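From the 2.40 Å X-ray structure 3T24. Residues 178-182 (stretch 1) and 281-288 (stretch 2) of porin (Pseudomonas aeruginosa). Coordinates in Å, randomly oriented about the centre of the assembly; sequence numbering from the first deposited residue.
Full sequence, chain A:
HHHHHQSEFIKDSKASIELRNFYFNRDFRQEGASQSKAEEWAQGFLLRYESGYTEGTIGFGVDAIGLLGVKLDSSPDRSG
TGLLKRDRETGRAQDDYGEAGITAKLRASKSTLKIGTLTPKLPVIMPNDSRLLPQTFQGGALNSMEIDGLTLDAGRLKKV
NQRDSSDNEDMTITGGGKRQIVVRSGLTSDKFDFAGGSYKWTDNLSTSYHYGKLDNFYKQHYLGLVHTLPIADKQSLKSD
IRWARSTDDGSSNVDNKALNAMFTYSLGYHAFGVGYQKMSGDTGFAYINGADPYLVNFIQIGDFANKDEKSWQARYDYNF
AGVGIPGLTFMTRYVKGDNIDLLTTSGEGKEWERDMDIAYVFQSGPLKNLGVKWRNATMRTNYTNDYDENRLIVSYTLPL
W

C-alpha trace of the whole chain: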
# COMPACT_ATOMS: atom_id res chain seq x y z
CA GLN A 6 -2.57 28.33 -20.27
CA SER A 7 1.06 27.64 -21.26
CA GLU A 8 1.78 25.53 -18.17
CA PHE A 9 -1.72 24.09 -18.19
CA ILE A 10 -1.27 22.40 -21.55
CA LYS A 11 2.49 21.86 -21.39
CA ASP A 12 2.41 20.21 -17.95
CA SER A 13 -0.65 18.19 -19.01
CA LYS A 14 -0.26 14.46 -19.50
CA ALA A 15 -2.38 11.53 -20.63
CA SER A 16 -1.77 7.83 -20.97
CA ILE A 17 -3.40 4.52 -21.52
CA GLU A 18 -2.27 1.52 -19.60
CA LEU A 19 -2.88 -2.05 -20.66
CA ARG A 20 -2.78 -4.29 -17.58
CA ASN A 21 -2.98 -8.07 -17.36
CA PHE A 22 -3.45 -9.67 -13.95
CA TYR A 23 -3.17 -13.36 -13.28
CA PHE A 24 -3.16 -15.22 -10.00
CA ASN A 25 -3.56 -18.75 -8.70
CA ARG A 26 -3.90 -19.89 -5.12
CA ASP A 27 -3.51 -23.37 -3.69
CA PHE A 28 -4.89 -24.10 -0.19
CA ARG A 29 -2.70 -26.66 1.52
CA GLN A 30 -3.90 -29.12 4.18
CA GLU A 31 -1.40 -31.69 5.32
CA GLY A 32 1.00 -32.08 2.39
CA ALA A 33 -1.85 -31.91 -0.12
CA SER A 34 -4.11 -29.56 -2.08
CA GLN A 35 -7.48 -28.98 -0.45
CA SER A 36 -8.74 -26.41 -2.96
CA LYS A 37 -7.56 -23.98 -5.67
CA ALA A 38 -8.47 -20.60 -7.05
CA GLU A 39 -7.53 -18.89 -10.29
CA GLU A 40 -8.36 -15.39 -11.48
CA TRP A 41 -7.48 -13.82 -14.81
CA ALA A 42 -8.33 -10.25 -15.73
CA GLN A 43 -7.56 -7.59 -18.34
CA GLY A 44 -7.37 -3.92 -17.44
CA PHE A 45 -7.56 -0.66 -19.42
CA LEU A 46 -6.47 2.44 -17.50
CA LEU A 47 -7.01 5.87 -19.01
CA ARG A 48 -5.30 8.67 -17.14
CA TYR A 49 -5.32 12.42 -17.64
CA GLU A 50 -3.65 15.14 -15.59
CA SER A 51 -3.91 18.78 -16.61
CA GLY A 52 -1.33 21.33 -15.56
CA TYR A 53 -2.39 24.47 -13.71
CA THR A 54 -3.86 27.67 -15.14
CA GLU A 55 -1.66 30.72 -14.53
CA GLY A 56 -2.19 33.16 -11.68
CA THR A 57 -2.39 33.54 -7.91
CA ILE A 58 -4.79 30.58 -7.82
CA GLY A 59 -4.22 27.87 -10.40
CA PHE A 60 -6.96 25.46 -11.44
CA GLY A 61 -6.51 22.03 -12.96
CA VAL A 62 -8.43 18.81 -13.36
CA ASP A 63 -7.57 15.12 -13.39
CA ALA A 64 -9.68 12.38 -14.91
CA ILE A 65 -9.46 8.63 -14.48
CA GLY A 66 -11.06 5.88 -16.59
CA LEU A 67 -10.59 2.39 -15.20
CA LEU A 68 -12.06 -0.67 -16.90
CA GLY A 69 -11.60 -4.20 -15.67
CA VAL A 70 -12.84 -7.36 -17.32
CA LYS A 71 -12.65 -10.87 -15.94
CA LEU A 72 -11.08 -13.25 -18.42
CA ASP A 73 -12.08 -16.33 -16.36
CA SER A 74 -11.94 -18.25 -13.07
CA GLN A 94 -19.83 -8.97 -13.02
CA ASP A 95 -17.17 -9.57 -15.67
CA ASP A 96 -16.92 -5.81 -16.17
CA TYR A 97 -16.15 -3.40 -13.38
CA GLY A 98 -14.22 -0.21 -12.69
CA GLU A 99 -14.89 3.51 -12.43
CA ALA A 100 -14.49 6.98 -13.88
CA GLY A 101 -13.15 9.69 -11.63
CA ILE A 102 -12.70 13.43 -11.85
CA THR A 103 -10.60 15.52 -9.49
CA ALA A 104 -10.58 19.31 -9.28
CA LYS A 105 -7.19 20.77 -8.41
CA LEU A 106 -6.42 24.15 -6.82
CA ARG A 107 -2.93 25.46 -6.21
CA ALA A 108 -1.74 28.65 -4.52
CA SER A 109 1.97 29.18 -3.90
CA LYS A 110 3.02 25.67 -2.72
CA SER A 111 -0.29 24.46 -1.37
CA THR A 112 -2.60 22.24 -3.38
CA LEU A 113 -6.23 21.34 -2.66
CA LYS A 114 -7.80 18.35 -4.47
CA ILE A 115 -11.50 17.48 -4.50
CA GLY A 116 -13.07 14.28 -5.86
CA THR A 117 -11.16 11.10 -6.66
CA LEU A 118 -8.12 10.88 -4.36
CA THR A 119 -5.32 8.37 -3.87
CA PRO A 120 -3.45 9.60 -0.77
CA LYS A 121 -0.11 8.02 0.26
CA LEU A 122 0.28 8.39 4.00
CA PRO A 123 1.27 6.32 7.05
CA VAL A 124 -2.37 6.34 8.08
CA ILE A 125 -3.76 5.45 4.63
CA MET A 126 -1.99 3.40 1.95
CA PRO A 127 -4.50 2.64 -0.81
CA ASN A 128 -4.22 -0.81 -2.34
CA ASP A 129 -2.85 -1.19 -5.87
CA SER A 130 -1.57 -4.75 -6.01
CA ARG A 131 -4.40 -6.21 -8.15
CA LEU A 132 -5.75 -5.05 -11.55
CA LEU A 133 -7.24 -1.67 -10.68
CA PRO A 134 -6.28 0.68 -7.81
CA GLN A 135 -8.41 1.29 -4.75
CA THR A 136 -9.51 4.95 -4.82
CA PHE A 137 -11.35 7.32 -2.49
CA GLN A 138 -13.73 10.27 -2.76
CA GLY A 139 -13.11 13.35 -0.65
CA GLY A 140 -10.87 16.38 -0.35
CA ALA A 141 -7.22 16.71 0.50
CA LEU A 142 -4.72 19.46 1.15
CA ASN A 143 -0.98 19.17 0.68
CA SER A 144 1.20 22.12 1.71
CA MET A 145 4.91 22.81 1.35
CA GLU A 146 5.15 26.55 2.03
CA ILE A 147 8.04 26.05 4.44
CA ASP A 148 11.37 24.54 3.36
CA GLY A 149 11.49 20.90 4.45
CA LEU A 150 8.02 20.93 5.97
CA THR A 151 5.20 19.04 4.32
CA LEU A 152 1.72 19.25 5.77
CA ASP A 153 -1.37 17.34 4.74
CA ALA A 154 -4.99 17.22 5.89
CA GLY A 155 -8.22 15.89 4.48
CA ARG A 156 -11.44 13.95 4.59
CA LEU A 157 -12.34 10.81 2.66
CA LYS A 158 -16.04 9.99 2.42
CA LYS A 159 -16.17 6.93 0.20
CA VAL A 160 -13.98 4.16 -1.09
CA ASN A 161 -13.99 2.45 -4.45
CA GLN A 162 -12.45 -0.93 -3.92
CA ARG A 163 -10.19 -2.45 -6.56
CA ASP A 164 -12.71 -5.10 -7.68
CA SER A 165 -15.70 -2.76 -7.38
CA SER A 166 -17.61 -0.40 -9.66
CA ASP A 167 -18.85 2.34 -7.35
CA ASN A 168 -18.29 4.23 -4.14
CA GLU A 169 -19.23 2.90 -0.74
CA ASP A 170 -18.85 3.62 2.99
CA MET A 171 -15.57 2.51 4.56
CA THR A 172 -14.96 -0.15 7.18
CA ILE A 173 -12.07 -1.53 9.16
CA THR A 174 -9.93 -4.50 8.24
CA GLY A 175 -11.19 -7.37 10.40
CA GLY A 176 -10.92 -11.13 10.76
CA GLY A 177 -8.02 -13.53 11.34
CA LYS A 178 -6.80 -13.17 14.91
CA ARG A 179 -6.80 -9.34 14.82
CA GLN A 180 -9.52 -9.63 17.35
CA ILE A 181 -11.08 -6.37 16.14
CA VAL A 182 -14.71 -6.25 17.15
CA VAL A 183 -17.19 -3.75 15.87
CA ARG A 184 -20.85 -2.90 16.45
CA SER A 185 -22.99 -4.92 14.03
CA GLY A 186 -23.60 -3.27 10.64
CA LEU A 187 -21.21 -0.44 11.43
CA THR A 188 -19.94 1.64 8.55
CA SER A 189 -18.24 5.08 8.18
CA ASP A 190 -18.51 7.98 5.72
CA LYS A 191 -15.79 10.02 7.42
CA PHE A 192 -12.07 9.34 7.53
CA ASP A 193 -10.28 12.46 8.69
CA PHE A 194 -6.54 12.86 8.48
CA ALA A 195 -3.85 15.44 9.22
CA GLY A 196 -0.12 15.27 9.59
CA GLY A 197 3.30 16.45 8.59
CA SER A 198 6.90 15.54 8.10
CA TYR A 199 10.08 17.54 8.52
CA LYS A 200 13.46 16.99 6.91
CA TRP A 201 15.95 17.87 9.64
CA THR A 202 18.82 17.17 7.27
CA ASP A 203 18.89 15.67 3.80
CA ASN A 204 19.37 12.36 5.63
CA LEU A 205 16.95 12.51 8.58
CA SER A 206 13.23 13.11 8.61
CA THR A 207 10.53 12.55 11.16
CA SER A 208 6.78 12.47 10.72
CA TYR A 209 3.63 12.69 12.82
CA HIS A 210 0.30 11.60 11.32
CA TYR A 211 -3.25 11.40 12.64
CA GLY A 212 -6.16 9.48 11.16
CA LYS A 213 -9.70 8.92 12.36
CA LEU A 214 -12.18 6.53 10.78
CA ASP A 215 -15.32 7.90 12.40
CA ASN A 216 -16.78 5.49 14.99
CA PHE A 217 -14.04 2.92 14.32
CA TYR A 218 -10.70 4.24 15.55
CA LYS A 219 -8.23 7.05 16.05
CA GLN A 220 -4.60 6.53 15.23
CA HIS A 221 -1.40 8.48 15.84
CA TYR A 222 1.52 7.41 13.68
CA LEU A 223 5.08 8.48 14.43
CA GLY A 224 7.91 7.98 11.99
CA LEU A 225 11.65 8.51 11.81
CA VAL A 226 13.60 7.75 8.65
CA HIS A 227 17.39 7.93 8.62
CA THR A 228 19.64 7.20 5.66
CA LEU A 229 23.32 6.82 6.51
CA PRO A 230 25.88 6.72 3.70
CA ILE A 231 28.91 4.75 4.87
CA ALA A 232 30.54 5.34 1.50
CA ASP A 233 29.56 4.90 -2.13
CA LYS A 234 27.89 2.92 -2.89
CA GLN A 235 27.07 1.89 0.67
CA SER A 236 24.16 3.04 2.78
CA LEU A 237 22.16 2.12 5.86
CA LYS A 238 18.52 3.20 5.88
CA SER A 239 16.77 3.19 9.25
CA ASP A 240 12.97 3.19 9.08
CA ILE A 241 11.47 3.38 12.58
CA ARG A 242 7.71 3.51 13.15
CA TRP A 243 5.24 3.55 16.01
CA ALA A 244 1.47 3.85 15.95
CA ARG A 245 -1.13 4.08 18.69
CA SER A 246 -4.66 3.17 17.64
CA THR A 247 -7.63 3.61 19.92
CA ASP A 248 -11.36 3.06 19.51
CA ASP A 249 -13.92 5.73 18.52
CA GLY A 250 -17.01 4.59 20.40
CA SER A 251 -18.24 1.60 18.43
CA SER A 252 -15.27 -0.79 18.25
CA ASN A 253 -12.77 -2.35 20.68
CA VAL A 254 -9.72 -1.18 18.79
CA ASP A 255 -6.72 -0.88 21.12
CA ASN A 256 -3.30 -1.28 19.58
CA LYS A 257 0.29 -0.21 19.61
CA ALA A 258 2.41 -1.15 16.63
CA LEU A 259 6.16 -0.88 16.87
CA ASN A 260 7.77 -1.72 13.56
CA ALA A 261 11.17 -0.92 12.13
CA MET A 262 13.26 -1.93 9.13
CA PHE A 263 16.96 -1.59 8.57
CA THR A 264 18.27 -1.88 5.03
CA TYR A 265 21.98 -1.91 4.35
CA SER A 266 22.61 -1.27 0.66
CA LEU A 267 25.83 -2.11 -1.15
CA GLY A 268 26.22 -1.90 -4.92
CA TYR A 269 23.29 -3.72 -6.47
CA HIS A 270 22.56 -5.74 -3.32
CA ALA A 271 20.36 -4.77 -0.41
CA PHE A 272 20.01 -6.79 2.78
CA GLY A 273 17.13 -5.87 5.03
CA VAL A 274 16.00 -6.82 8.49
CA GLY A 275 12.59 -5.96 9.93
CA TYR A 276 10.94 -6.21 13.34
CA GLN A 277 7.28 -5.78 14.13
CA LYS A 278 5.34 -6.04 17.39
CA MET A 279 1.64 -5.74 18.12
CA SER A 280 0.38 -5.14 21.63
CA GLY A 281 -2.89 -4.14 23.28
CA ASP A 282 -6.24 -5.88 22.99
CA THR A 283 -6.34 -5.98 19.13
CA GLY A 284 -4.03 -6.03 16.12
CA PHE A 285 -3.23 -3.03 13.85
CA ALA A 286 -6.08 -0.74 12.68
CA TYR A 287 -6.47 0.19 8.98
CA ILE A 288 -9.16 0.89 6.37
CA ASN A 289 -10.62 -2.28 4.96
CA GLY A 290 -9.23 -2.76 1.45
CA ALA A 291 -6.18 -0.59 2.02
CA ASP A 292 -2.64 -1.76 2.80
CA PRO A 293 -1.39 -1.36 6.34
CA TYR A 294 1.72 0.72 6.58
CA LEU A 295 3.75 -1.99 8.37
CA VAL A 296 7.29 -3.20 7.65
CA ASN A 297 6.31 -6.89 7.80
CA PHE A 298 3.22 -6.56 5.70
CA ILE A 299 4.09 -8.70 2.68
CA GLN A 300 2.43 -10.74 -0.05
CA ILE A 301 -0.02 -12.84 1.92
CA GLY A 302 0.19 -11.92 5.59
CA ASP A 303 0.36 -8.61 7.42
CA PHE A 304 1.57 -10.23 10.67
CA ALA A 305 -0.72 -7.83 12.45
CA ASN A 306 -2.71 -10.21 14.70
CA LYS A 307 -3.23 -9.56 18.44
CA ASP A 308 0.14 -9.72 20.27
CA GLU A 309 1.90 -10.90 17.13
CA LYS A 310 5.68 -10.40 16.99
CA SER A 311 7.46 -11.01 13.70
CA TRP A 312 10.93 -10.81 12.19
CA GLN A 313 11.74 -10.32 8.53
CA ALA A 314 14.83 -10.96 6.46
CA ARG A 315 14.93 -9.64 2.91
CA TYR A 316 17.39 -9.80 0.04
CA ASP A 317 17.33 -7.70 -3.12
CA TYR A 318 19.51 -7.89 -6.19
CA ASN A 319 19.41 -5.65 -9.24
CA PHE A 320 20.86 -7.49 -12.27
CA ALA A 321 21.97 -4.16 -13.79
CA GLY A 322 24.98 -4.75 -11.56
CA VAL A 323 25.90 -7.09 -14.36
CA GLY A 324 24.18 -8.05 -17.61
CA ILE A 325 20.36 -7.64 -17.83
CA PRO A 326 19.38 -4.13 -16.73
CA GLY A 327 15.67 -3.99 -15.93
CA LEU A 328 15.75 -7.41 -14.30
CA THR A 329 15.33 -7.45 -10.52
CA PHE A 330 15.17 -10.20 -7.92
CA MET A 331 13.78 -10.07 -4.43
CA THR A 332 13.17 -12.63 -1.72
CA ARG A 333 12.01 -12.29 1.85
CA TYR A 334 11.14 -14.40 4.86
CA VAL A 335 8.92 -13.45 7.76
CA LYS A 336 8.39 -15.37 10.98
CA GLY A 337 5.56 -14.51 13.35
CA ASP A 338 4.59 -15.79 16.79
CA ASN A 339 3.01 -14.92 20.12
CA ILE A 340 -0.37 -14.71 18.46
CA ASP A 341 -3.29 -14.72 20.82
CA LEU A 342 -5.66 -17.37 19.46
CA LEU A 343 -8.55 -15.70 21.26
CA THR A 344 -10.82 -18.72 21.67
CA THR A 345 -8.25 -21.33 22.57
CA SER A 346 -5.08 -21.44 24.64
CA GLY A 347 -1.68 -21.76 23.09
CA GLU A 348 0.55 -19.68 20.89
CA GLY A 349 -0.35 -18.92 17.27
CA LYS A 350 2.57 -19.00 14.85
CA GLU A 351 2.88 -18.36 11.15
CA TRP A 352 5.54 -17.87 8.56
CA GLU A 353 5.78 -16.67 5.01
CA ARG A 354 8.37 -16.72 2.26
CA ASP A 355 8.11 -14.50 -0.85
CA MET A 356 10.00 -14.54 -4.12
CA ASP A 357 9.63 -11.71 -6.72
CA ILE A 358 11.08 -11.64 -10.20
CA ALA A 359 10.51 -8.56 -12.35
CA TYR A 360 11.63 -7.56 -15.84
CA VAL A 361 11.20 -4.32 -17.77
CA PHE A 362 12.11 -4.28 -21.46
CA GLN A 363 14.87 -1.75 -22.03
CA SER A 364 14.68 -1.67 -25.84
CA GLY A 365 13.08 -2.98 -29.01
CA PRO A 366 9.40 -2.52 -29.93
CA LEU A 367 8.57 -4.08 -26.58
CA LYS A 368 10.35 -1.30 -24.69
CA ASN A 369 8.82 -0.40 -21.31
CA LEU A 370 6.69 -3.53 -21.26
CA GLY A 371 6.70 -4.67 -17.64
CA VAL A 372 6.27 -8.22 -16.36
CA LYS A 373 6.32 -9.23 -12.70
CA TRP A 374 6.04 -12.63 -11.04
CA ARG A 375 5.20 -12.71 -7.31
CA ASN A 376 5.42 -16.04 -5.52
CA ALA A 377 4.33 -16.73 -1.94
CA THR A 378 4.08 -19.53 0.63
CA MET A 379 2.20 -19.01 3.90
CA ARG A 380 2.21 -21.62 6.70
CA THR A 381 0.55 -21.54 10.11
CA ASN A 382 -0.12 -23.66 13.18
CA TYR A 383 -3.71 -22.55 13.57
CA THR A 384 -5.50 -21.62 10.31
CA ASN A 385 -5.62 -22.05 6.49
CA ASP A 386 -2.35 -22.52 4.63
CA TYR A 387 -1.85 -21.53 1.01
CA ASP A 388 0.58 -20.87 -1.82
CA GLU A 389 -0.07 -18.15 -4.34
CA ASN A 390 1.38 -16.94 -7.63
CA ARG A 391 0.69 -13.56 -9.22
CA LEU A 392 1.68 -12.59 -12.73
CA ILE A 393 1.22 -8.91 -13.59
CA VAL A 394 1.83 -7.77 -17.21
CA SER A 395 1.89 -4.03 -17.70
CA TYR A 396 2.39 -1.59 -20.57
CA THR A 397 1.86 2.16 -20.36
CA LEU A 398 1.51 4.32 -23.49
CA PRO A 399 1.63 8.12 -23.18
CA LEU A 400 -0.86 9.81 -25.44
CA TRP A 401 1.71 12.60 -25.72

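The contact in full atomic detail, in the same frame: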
# COMPACT_ATOMS: atom_id res chain seq x y z
N LYS A 178 -6.85 -13.29 13.47
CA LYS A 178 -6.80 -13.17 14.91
C LYS A 178 -6.50 -11.72 15.34
O LYS A 178 -5.86 -11.50 16.36
CB LYS A 178 -5.75 -14.14 15.47
CG LYS A 178 -6.06 -15.60 15.17
CD LYS A 178 -7.36 -16.01 15.84
CE LYS A 178 -7.61 -17.49 15.63
NZ LYS A 178 -8.81 -17.93 16.36
N ARG A 179 -6.95 -10.77 14.52
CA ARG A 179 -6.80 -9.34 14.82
C ARG A 179 -7.63 -9.01 16.03
O ARG A 179 -7.32 -8.11 16.81
CB ARG A 179 -7.25 -8.46 13.63
CG ARG A 179 -6.38 -8.57 12.39
CD ARG A 179 -6.88 -7.69 11.23
NE ARG A 179 -5.97 -7.78 10.07
CZ ARG A 179 -6.16 -8.62 9.07
NH1 ARG A 179 -7.22 -9.41 9.09
NH2 ARG A 179 -5.33 -8.67 8.05
N GLN A 180 -8.73 -9.75 16.16
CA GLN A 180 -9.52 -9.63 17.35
C GLN A 180 -10.18 -8.22 17.43
O GLN A 180 -10.53 -7.70 18.50
CB GLN A 180 -8.58 -9.98 18.46
CG GLN A 180 -8.58 -9.10 19.59
CD GLN A 180 -9.64 -9.49 20.52
OE1 GLN A 180 -10.53 -10.28 20.18
NE2 GLN A 180 -9.59 -8.94 21.70
N ILE A 181 -10.34 -7.62 16.26
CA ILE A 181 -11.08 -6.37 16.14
C ILE A 181 -12.58 -6.62 16.10
O ILE A 181 -13.09 -7.39 15.29
CB ILE A 181 -10.66 -5.59 14.92
CG1 ILE A 181 -9.24 -5.05 15.13
CG2 ILE A 181 -11.65 -4.48 14.65
CD1 ILE A 181 -8.57 -4.62 13.88
N VAL A 182 -13.29 -5.99 17.00
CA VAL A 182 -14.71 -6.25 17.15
C VAL A 182 -15.46 -4.94 17.05
O VAL A 182 -15.13 -3.95 17.70
CB VAL A 182 -15.03 -6.98 18.51
CG1 VAL A 182 -16.52 -7.01 18.75
CG2 VAL A 182 -14.47 -8.40 18.51
N GLY A 281 -1.58 -4.68 22.96
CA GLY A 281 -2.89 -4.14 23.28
C GLY A 281 -3.91 -5.21 22.99
O GLY A 281 -3.55 -6.31 22.60
N ASP A 282 -5.19 -4.88 23.11
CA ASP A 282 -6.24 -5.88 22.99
C ASP A 282 -6.59 -6.31 21.55
O ASP A 282 -7.30 -7.30 21.38
CB ASP A 282 -7.50 -5.39 23.72
CG ASP A 282 -8.56 -6.47 23.85
OD1 ASP A 282 -9.76 -6.13 23.69
OD2 ASP A 282 -8.20 -7.64 24.13
N THR A 283 -6.08 -5.60 20.54
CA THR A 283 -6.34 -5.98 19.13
C THR A 283 -5.08 -5.80 18.30
O THR A 283 -4.12 -5.18 18.75
CB THR A 283 -7.39 -5.07 18.47
OG1 THR A 283 -6.79 -3.80 18.18
CG2 THR A 283 -8.60 -4.87 19.39
N GLY A 284 -5.08 -6.34 17.09
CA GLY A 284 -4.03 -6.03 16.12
C GLY A 284 -4.13 -4.61 15.51
O GLY A 284 -4.94 -3.76 15.94
N PHE A 285 -3.28 -4.34 14.52
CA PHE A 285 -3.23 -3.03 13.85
C PHE A 285 -4.54 -2.59 13.18
O PHE A 285 -5.26 -3.40 12.59
CB PHE A 285 -2.12 -3.06 12.81
CG PHE A 285 -1.80 -1.72 12.22
CD1 PHE A 285 -1.32 -0.69 13.02
CD2 PHE A 285 -1.96 -1.49 10.86
CE1 PHE A 285 -1.02 0.56 12.47
CE2 PHE A 285 -1.64 -0.26 10.31
CZ PHE A 285 -1.17 0.76 11.11
N ALA A 286 -4.86 -1.30 13.28
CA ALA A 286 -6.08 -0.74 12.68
C ALA A 286 -5.83 -0.05 11.33
O ALA A 286 -4.99 0.86 11.24
CB ALA A 286 -6.75 0.24 13.64
N TYR A 287 -6.55 -0.48 10.30
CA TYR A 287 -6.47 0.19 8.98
C TYR A 287 -7.70 -0.02 8.11
O TYR A 287 -8.41 -1.01 8.26
CB TYR A 287 -5.18 -0.18 8.21
CG TYR A 287 -5.00 -1.66 7.87
CD1 TYR A 287 -5.05 -2.10 6.55
CD2 TYR A 287 -4.73 -2.60 8.86
CE1 TYR A 287 -4.85 -3.44 6.22
CE2 TYR A 287 -4.53 -3.94 8.54
CZ TYR A 287 -4.59 -4.35 7.23
OH TYR A 287 -4.39 -5.69 6.91
N ILE A 288 -7.96 0.94 7.22
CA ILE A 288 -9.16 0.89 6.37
C ILE A 288 -9.23 -0.42 5.62
O ILE A 288 -8.24 -0.89 5.06
CB ILE A 288 -9.26 2.11 5.38
CG1 ILE A 288 -9.44 3.42 6.18
CG2 ILE A 288 -10.43 1.96 4.41
CD1 ILE A 288 -8.87 4.63 5.48

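Contacts between irregular segments can combine a backbone hydrogen bond with side-chain contacts around it. Residues 178-182 and 281-288 of this porin illustrate the point. Neither stretch forms a regular helix or strand, and more than a hundred residues of sequence separate the parts that touch. The CA atoms of the two stretches are nearest at Arg179 and Gly284, whose CA atoms are 4.5 Å apart, with the CA atoms of Gln180 and Thr283 next at 5.2 Å. Here the amide N of Gly284 donates to the carbonyl O of Arg179 over 2.9 Å, with an N-H...O angle of 165°, close to linear. The same carbonyl O lies 3.3 Å from Thr283 CA, so it is packed closely against the backbone that supplies its donor.

An ideal CB on Gly284 would point toward the first stretch and come to 3.6 Å from Arg179 CA, so the absence of a side chain leaves room here. Gln180, for its part, has positive phi and psi (66°/25°), and its CA-to-CB bond points toward the second stretch.

The Gln180 side chain carries the second polar link. Its NE2 donates to Asp282 O at 2.8 Å, although the position of that carbonyl is less certain in the model, and makes a weak hydrogen bond to Asp282 OD2 at 3.1 Å. A carboxamide is well suited to this task, since its NH2 group can address a backbone carbonyl and a carboxylate together. Asp282 leaves its backbone sideways, but the end of its side chain comes nearer, bringing the carboxylate within reach.

Van der Waals contacts complement these bonds. Ile181 also starts sideways and ends closer to its partner: its CG1 lies 3.8 Å from Thr283 CB, and its CD1 reaches 3.8 Å from Phe285 O. Thr283 CG2 lies 3.5 Å from Gln180 O, and Thr283 OG1 donates to Gly284 O at 2.9 Å within its own stretch.

Farther along, the extended Arg179 side chain (m, t, t for chi1 to chi3) brings NH2 to 3.3 Å from Tyr287 OH. The tyrosine is buried, and both of these polar atoms have hydrogen-bonding partners elsewhere in the structure. Altogether 333 Å² is buried, both sides summed, a modest area in which one backbone bond, a glutamine amide and the van der Waals contacts of Ile181 and Thr283 are combined.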